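Local coordinates for protein tRNA (guanine-N(1)-)-methyltransferase (Corynebacterium diphtheriae, PDB 7KFF) that probably methylates the N1 position of a guanine beside the tRNA anticodon, using S-adenosylmethionine as methyl donor, as a dimeric, knotted enzyme of the SPOUT class, at residues R264-Q269 against H290-Y294. Sequence-based numbering, arbitrary orientation.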
ATOM      1  N   ARG A 264      15.373  15.702 -22.957  1.00 29.91           N
ATOM      2  CA  ARG A 264      15.806  14.391 -23.433  1.00 30.41           C
ATOM      3  C   ARG A 264      16.445  13.584 -22.310  1.00 28.39           C
ATOM      4  O   ARG A 264      16.203  12.378 -22.191  1.00 27.03           O
ATOM      5  CB  ARG A 264      16.779  14.529 -24.605  1.00 32.51           C
ATOM      6  CG  ARG A 264      17.296  13.186 -25.132  1.00 36.22           C
ATOM      7  CD  ARG A 264      16.154  12.291 -25.633  1.00 39.55           C
ATOM      8  NE  ARG A 264      16.566  10.898 -25.789  1.00 42.27           N
ATOM      9  CZ  ARG A 264      15.728   9.894 -26.034  1.00 44.35           C
ATOM     10  NH1 ARG A 264      14.429  10.128 -26.152  1.00 44.59           N
ATOM     11  NH2 ARG A 264      16.195   8.661 -26.147  1.00 46.33           N
ATOM     12  N   TRP A 265      17.262  14.233 -21.476  1.00 26.90           N
ATOM     13  CA  TRP A 265      17.858  13.554 -20.332  1.00 26.67           C
ATOM     14  C   TRP A 265      16.783  12.977 -19.427  1.00 25.05           C
ATOM     15  O   TRP A 265      16.895  11.839 -18.966  1.00 23.42           O
ATOM     16  CB  TRP A 265      18.767  14.522 -19.562  1.00 28.92           C
ATOM     17  CG  TRP A 265      19.353  13.938 -18.289  1.00 31.17           C
ATOM     18  CD1 TRP A 265      20.539  13.271 -18.155  1.00 32.34           C
ATOM     19  CD2 TRP A 265      18.771  13.979 -16.984  1.00 32.03           C
ATOM     20  NE1 TRP A 265      20.727  12.889 -16.848  1.00 33.37           N
ATOM     21  CE2 TRP A 265      19.658  13.320 -16.108  1.00 33.14           C
ATOM     22  CE3 TRP A 265      17.589  14.516 -16.470  1.00 33.63           C
ATOM     23  CZ2 TRP A 265      19.395  13.173 -14.750  1.00 34.54           C
ATOM     24  CZ3 TRP A 265      17.330  14.370 -15.110  1.00 34.70           C
ATOM     25  CH2 TRP A 265      18.226  13.699 -14.273  1.00 35.15           C
ATOM     26  N   ARG A 266      15.721  13.742 -19.171  1.00 25.28           N
ATOM     27  CA  ARG A 266      14.664  13.248 -18.299  1.00 25.96           C
ATOM     28  C   ARG A 266      14.016  12.004 -18.895  1.00 23.56           C
ATOM     29  O   ARG A 266      13.728  11.043 -18.182  1.00 22.71           O
ATOM     30  CB  ARG A 266      13.602  14.322 -18.063  1.00 31.16           C
ATOM     31  CG  ARG A 266      14.049  15.568 -17.300  1.00 37.17           C
ATOM     32  CD  ARG A 266      12.827  16.256 -16.718  1.00 43.63           C
ATOM     33  NE  ARG A 266      12.798  17.711 -16.854  1.00 48.74           N
ATOM     34  CZ  ARG A 266      13.282  18.569 -15.958  1.00 52.39           C
ATOM     35  NH1 ARG A 266      13.180  19.872 -16.174  1.00 53.31           N
ATOM     36  NH2 ARG A 266      13.882  18.133 -14.858  1.00 54.21           N
ATOM     37  N   ARG A 267      13.804  11.997 -20.211  1.00 23.22           N
ATOM     38  CA  ARG A 267      13.225  10.824 -20.862  1.00 23.48           C
ATOM     39  C   ARG A 267      14.164   9.625 -20.765  1.00 22.86           C
ATOM     40  O   ARG A 267      13.738   8.516 -20.420  1.00 22.53           O
ATOM     41  CB  ARG A 267      12.909  11.145 -22.317  1.00 26.05           C
ATOM     42  CG  ARG A 267      12.416   9.976 -23.123  1.00 29.29           C
ATOM     43  CD  ARG A 267      10.943   9.821 -22.987  1.00 31.14           C
ATOM     44  NE  ARG A 267      10.437   8.713 -23.789  1.00 30.28           N
ATOM     45  CZ  ARG A 267       9.219   8.213 -23.649  1.00 30.52           C
ATOM     46  NH1 ARG A 267       8.394   8.732 -22.750  1.00 32.16           N
ATOM     47  NH2 ARG A 267       8.837   7.192 -24.395  1.00 30.14           N
ATOM     48  N   GLU A 268      15.448   9.832 -21.060  1.00 22.55           N
ATOM     49  CA  GLU A 268      16.415   8.745 -20.927  1.00 22.77           C
ATOM     50  C   GLU A 268      16.408   8.166 -19.519  1.00 21.45           C
ATOM     51  O   GLU A 268      16.405   6.945 -19.333  1.00 21.98           O
ATOM     52  CB  GLU A 268      17.810   9.236 -21.297  1.00 25.62           C
ATOM     53  CG  GLU A 268      17.965   9.560 -22.779  1.00 28.99           C
ATOM     54  CD  GLU A 268      19.313  10.207 -23.106  1.00 34.58           C
ATOM     55  OE1 GLU A 268      20.064  10.571 -22.168  1.00 36.50           O
ATOM     56  OE2 GLU A 268      19.616  10.361 -24.295  1.00 37.51           O
ATOM     57  N   GLN A 269      16.416   9.029 -18.514  1.00 21.07           N
ATOM     58  CA  GLN A 269      16.491   8.538 -17.145  1.00 20.87           C
ATOM     59  C   GLN A 269      15.235   7.776 -16.755  1.00 20.24           C
ATOM     60  O   GLN A 269      15.306   6.845 -15.952  1.00 20.39           O
ATOM     61  CB  GLN A 269      16.725   9.710 -16.199  1.00 22.77           C
ATOM     62  CG  GLN A 269      18.099  10.325 -16.334  1.00 25.14           C
ATOM     63  CD  GLN A 269      19.192   9.349 -15.956  1.00 28.83           C
ATOM     64  OE1 GLN A 269      19.163   8.772 -14.864  1.00 30.58           O
ATOM     65  NE2 GLN A 269      20.152   9.157 -16.838  1.00 30.33           N
ATOM     66  N   HIS A 290      14.620   6.481 -31.167  1.00 23.69           N
ATOM     67  CA  HIS A 290      15.430   7.161 -30.161  1.00 28.46           C
ATOM     68  C   HIS A 290      15.407   6.383 -28.852  1.00 26.04           C
ATOM     69  O   HIS A 290      16.456   6.106 -28.253  1.00 25.98           O
ATOM     70  CB  HIS A 290      14.916   8.589 -29.968  1.00 35.50           C
ATOM     71  CG  HIS A 290      15.976   9.574 -29.583  1.00 42.98           C
ATOM     72  ND1 HIS A 290      15.753  10.934 -29.571  1.00 46.31           N
ATOM     73  CD2 HIS A 290      17.259   9.400 -29.185  1.00 45.92           C
ATOM     74  CE1 HIS A 290      16.853  11.556 -29.187  1.00 47.94           C
ATOM     75  NE2 HIS A 290      17.783  10.648 -28.946  1.00 47.66           N
ATOM     76  N   ASP A 291      14.211   6.006 -28.402  1.00 23.69           N
ATOM     77  CA  ASP A 291      14.083   5.331 -27.116  1.00 24.10           C
ATOM     78  C   ASP A 291      14.564   3.892 -27.201  1.00 23.22           C
ATOM     79  O   ASP A 291      15.204   3.394 -26.272  1.00 23.90           O
ATOM     80  CB  ASP A 291      12.626   5.368 -26.663  1.00 25.24           C
ATOM     81  CG  ASP A 291      12.136   6.781 -26.355  1.00 28.15           C
ATOM     82  OD1 ASP A 291      12.962   7.711 -26.260  1.00 30.05           O
ATOM     83  OD2 ASP A 291      10.916   6.951 -26.205  1.00 31.74           O
ATOM     84  N   GLN A 292      14.262   3.208 -28.306  1.00 22.33           N
ATOM     85  CA  GLN A 292      14.683   1.819 -28.449  1.00 23.67           C
ATOM     86  C   GLN A 292      16.199   1.720 -28.528  1.00 24.39           C
ATOM     87  O   GLN A 292      16.804   0.847 -27.888  1.00 25.08           O
ATOM     88  CB  GLN A 292      14.021   1.212 -29.685  1.00 25.22           C
ATOM     89  CG  GLN A 292      14.336  -0.259 -29.910  1.00 27.66           C
ATOM     90  CD  GLN A 292      13.767  -1.150 -28.831  1.00 31.54           C
ATOM     91  OE1 GLN A 292      12.690  -0.910 -28.311  1.00 33.33           O
ATOM     92  NE2 GLN A 292      14.505  -2.189 -28.489  1.00 34.59           N
ATOM     93  N   ALA A 293      16.833   2.625 -29.267  1.00 24.38           N
ATOM     94  CA  ALA A 293      18.289   2.617 -29.341  1.00 25.30           C
ATOM     95  C   ALA A 293      18.916   2.899 -27.984  1.00 24.39           C
ATOM     96  O   ALA A 293      19.936   2.298 -27.626  1.00 27.09           O
ATOM     97  CB  ALA A 293      18.765   3.630 -30.375  1.00 25.80           C
ATOM     98  N   TYR A 294      18.316   3.801 -27.202  1.00 23.52           N
ATOM     99  CA  TYR A 294      18.846   4.088 -25.878  1.00 24.73           C
ATOM    100  C   TYR A 294      18.775   2.848 -24.996  1.00 25.43           C
ATOM    101  O   TYR A 294      19.738   2.496 -24.303  1.00 27.08           O
ATOM    102  CB  TYR A 294      18.068   5.241 -25.245  1.00 26.01           C
ATOM    103  CG  TYR A 294      18.554   5.539 -23.854  1.00 27.36           C
ATOM    104  CD1 TYR A 294      19.736   6.238 -23.649  1.00 28.67           C
ATOM    105  CD2 TYR A 294      17.847   5.099 -22.746  1.00 27.48           C
ATOM    106  CE1 TYR A 294      20.195   6.500 -22.377  1.00 29.80           C
ATOM    107  CE2 TYR A 294      18.298   5.350 -21.476  1.00 29.37           C
ATOM    108  CZ  TYR A 294      19.466   6.055 -21.293  1.00 29.44           C
ATOM    109  OH  TYR A 294      19.911   6.310 -20.017  1.00 32.07           O
TER
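The guanidinium of Arg-264 is stacked face to face on the imidazole of His-290, the planes 12° apart and the centres 3.5 Å from each other, with CZ over the middle of the ring. Tyr-294 turns one ring face to the aliphatic part of Glu-268, whose CB makes a CH-pi contact 3.9 Å from the ring centroid, and the carboxylate of Glu-268 is nearly parallel to that ring. At its edge the Arg-264 guanidinium meets Asp-291: NH1 gives a nearly straight hydrogen bond to OD1 (2.8 Å, 162°), the two flat groups almost coplanar, while NH2 adds a weak second bond to that oxygen. Arg-267 takes the other oxygen of Asp-291, OD2, in a side-on salt bridge, with hydrogen bonds from NE and NH2 that arrive from one face of the carboxylate, NH2 at 2.8 Å. One buried aspartate is thus shared by two arginines, which should stabilise its charged form. Completing the salt-bridge network, Glu-268 OE2 accepts a weak bond from Arg-264 NE one helical turn away. These groups illustrate how long, charged side chains can join two helices whose axes stay 10.9 Å apart: helices 259-277 and 289-299 belong to the mostly helical C-terminal domain of TrmD, set apart from the knotted SPOUT domain, and their segments here cross at -54°. The trans first torsion of Tyr-294 carries its ring across to helix 259-277, where CE2 comes 3.3 Å from Glu-268 O. Farther along that helix Leu-271 packs against both Tyr-294 and Asp-291, and the backbone N of Asp-291 is hydrogen-bonded to Asp-288 OD1.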